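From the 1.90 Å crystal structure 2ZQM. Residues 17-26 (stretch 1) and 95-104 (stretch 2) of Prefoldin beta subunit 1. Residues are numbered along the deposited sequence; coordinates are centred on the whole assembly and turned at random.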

# COMPACT_ATOMS: atom_id res chain seq x y z
N SER A 17 20.79 15.84 -7.03
CA SER A 17 19.74 15.41 -7.94
C SER A 17 20.05 14.00 -8.45
O SER A 17 19.15 13.16 -8.55
N TYR A 18 21.31 13.75 -8.78
CA TYR A 18 21.71 12.43 -9.24
C TYR A 18 21.52 11.39 -8.14
O TYR A 18 21.14 10.25 -8.40
N GLN A 19 21.82 11.78 -6.90
CA GLN A 19 21.67 10.85 -5.78
C GLN A 19 20.22 10.45 -5.62
O GLN A 19 19.93 9.28 -5.37
N GLN A 20 19.31 11.41 -5.75
CA GLN A 20 17.89 11.10 -5.63
C GLN A 20 17.47 10.21 -6.81
O GLN A 20 16.70 9.27 -6.64
N GLN A 21 17.98 10.52 -8.00
CA GLN A 21 17.67 9.73 -9.19
C GLN A 21 18.18 8.29 -9.01
O GLN A 21 17.50 7.33 -9.37
N LEU A 22 19.38 8.13 -8.45
CA LEU A 22 19.94 6.78 -8.23
C LEU A 22 19.10 6.01 -7.22
O LEU A 22 18.85 4.81 -7.35
N GLN A 23 18.67 6.71 -6.17
CA GLN A 23 17.84 6.09 -5.16
C GLN A 23 16.61 5.46 -5.83
O GLN A 23 16.22 4.33 -5.54
N LEU A 24 15.99 6.21 -6.74
CA LEU A 24 14.80 5.71 -7.44
C LEU A 24 15.13 4.51 -8.33
O LEU A 24 14.43 3.48 -8.28
N VAL A 25 16.19 4.62 -9.12
CA VAL A 25 16.59 3.52 -10.00
C VAL A 25 16.86 2.26 -9.19
O VAL A 25 16.48 1.15 -9.59
N VAL A 26 17.50 2.43 -8.04
CA VAL A 26 17.79 1.29 -7.18
C VAL A 26 16.50 0.68 -6.64
O VAL A 26 16.37 -0.55 -6.55
N LYS A 95 25.46 3.78 -15.01
CA LYS A 95 25.66 5.09 -15.60
C LYS A 95 25.58 6.17 -14.52
O LYS A 95 26.36 7.13 -14.52
N LEU A 96 24.63 6.03 -13.61
CA LEU A 96 24.47 7.03 -12.55
C LEU A 96 25.65 7.02 -11.59
O LEU A 96 26.09 8.08 -11.15
N ASN A 97 26.15 5.83 -11.27
CA ASN A 97 27.29 5.74 -10.37
C ASN A 97 28.50 6.42 -10.99
O ASN A 97 29.28 7.06 -10.29
N GLU A 98 28.66 6.28 -12.30
CA GLU A 98 29.79 6.89 -12.98
C GLU A 98 29.64 8.41 -13.01
O GLU A 98 30.62 9.13 -12.85
N LYS A 99 28.43 8.90 -13.22
CA LYS A 99 28.24 10.35 -13.23
C LYS A 99 28.51 10.92 -11.84
O LYS A 99 29.11 11.99 -11.71
N LEU A 100 28.08 10.19 -10.80
CA LEU A 100 28.30 10.62 -9.42
C LEU A 100 29.79 10.63 -9.11
O LEU A 100 30.28 11.53 -8.41
N LYS A 101 30.50 9.64 -9.62
CA LYS A 101 31.95 9.54 -9.41
C LYS A 101 32.66 10.72 -10.08
O LYS A 101 33.48 11.41 -9.47
N GLU A 102 32.34 10.94 -11.34
CA GLU A 102 32.95 12.03 -12.08
C GLU A 102 32.60 13.41 -11.54
O GLU A 102 33.45 14.29 -11.46
N LEU A 103 31.35 13.61 -11.14
CA LEU A 103 30.98 14.92 -10.62
C LEU A 103 31.60 15.15 -9.24
O LEU A 103 31.98 16.27 -8.90
N THR A 104 31.70 14.10 -8.44
CA THR A 104 32.31 14.24 -7.12
C THR A 104 33.78 14.64 -7.29
O THR A 104 34.30 15.47 -6.54

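The contact between these two antiparallel helices, whose N-to-C directions differ by 159° and whose axes approach to 10.0 Å, is built from two reciprocal knobs: Tyr-18 from the first helix and Leu-96 from the second. Tyr-18 points toward the partner with chi1 at m, and its side chain sits in the hole formed by Leu-96, Lys-99, Leu-100 and Leu-103. Leu-96 answers from the other side, settling among Tyr-18, Gln-21, Leu-22 and Val-25. Each hole follows the i, i+3, i+4, i+7 pattern, so each knob is held by residues from two successive turns.

The two knobs also touch each other, Tyr-18 CD1 lying 3.7 Å from Leu-96 CD2. Leu-96 has a chi1 of -93°, between the usual wells, with chi2 at t. Leu-96 CD1 lies 3.6 Å from Leu-22 CA, close against the backbone of the first helix, and 3.9 Å from Val-25 CG2. Leu-22, with chi1 t and chi2 p, also points toward the second helix, its CD1 4.0 Å from Leu-96 CB and its CD2 3.6 Å from Leu-100 CD1.

Leu-100 shows that a sideways CA-to-CB bond need not waste a residue: with chi1 m and chi2 t, the end of its side chain comes nearer, and its CD2 reaches 3.4 Å from Tyr-18 CB, a tight apolar contact. Leu-103, in the t, p rotamer, closes the hole at the edge of the tyrosine ring, Leu-103 CD2 being 3.9 Å from Tyr-18 CD2.

Farther out the contact turns polar, and Lys-99 and Gln-19 lend it their carbon atoms. Lys-99, m at chi1 and t at every later chi, lays its CB over one face of the Tyr-18 ring, 4.3 Å from the ring centroid, in a CH-pi contact. Its extended chain continues to the phenol end, where Lys-99 CD is 3.8 Å from Tyr-18 OH, while its amine is hydrogen-bonded elsewhere in the structure. Gln-19 points away at CB, yet its CG lies 3.9 Å from Leu-100 CD2. Asn-97 likewise starts away but turns its end inward, bringing OD1 to 3.5 Å from Leu-22 CD2. Gln-21 OE1 passes 4.2 Å from Leu-96 CD2 and finds its hydrogen bond elsewhere in the structure.

No hydrogen bond joins the two stretches. The rule to read here is interlocked apolar knobs with polar side chains at the rim, two of which, Gln-21 and Lys-99, find hydrogen bonds elsewhere in the structure; the contact buries 479 Å² in total, both sides summed.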

# COMPACT_ATOMS: atom_id res chain seq x y z
CB SER A 17 19.62 16.38 -9.12
OG SER A 17 19.22 17.68 -8.67
CB TYR A 18 23.19 12.42 -9.64
CG TYR A 18 23.51 13.02 -11.00
CD1 TYR A 18 22.66 12.82 -12.10
CD2 TYR A 18 24.72 13.68 -11.21
CE1 TYR A 18 23.03 13.27 -13.38
CE2 TYR A 18 25.09 14.13 -12.48
CZ TYR A 18 24.25 13.92 -13.56
OH TYR A 18 24.65 14.35 -14.80
CB GLN A 19 22.19 11.49 -4.49
CG GLN A 19 23.72 11.52 -4.42
CD GLN A 19 24.23 12.45 -3.33
OE1 GLN A 19 25.41 12.40 -2.95
NE2 GLN A 19 23.36 13.33 -2.85
CB GLN A 20 17.07 12.39 -5.61
CG GLN A 20 17.44 13.33 -4.46
CD GLN A 20 16.78 14.70 -4.58
OE1 GLN A 20 16.26 15.05 -5.64
NE2 GLN A 20 16.81 15.47 -3.50
CB GLN A 21 18.29 10.39 -10.42
CG GLN A 21 17.56 11.65 -10.89
CD GLN A 21 18.38 12.52 -11.84
OE1 GLN A 21 19.30 12.03 -12.49
NE2 GLN A 21 18.05 13.81 -11.93
CB LEU A 22 21.39 6.88 -7.75
CG LEU A 22 22.09 5.57 -7.34
CD1 LEU A 22 22.25 4.66 -8.55
CD2 LEU A 22 23.45 5.87 -6.75
CB GLN A 23 17.43 7.15 -4.14
CG GLN A 23 16.87 6.62 -2.84
CD GLN A 23 16.47 7.75 -1.91
OE1 GLN A 23 17.21 8.71 -1.72
NE2 GLN A 23 15.29 7.63 -1.32
CB LEU A 24 14.19 6.82 -8.30
CG LEU A 24 13.04 6.42 -9.24
CD1 LEU A 24 11.85 5.87 -8.44
CD2 LEU A 24 12.63 7.63 -10.07
CB VAL A 25 17.86 3.89 -10.82
CG1 VAL A 25 18.46 2.65 -11.49
CG2 VAL A 25 17.49 4.92 -11.89
CB VAL A 26 18.74 1.71 -6.03
CG1 VAL A 26 18.81 0.61 -4.97
CG2 VAL A 26 20.13 1.96 -6.60
CB LYS A 95 24.61 5.40 -16.65
CG LYS A 95 24.90 4.87 -18.04
CD LYS A 95 23.81 5.34 -19.01
CE LYS A 95 23.90 4.64 -20.34
NZ LYS A 95 22.83 5.11 -21.25
CB LEU A 96 23.17 6.82 -11.79
CG LEU A 96 21.99 7.63 -12.34
CD1 LEU A 96 20.68 7.09 -11.79
CD2 LEU A 96 22.21 9.11 -11.99
CB ASN A 97 27.63 4.28 -10.06
CG ASN A 97 26.64 3.66 -9.10
OD1 ASN A 97 26.18 4.31 -8.17
ND2 ASN A 97 26.33 2.39 -9.30
CB GLU A 98 29.93 6.35 -14.40
CG GLU A 98 31.12 6.91 -15.19
CD GLU A 98 32.46 6.72 -14.48
OE1 GLU A 98 32.70 5.63 -13.91
OE2 GLU A 98 33.29 7.65 -14.50
CB LYS A 99 26.83 10.72 -13.65
CG LYS A 99 26.51 10.37 -15.10
CD LYS A 99 25.05 10.62 -15.38
CE LYS A 99 24.72 10.44 -16.84
NZ LYS A 99 23.28 10.76 -17.05
CB LEU A 100 27.55 9.70 -8.45
CG LEU A 100 26.03 9.91 -8.40
CD1 LEU A 100 25.35 8.74 -7.68
CD2 LEU A 100 25.73 11.23 -7.71
CB LYS A 101 32.47 8.22 -10.01
CG LYS A 101 33.98 8.07 -10.00
CD LYS A 101 34.40 6.72 -10.60
CE LYS A 101 35.92 6.57 -10.68
NZ LYS A 101 36.36 5.27 -11.25
CB GLU A 102 32.57 11.92 -13.55
CG GLU A 102 33.23 10.74 -14.25
CD GLU A 102 32.78 10.59 -15.69
OE1 GLU A 102 32.31 11.60 -16.27
OE2 GLU A 102 32.92 9.48 -16.25
CB LEU A 103 29.45 15.07 -10.55
CG LEU A 103 28.90 16.43 -10.13
CD1 LEU A 103 29.47 17.55 -10.99
CD2 LEU A 103 27.37 16.40 -10.23
CB THR A 104 32.24 12.92 -6.33
OG1 THR A 104 30.87 12.62 -6.04
CG2 THR A 104 33.01 13.04 -5.01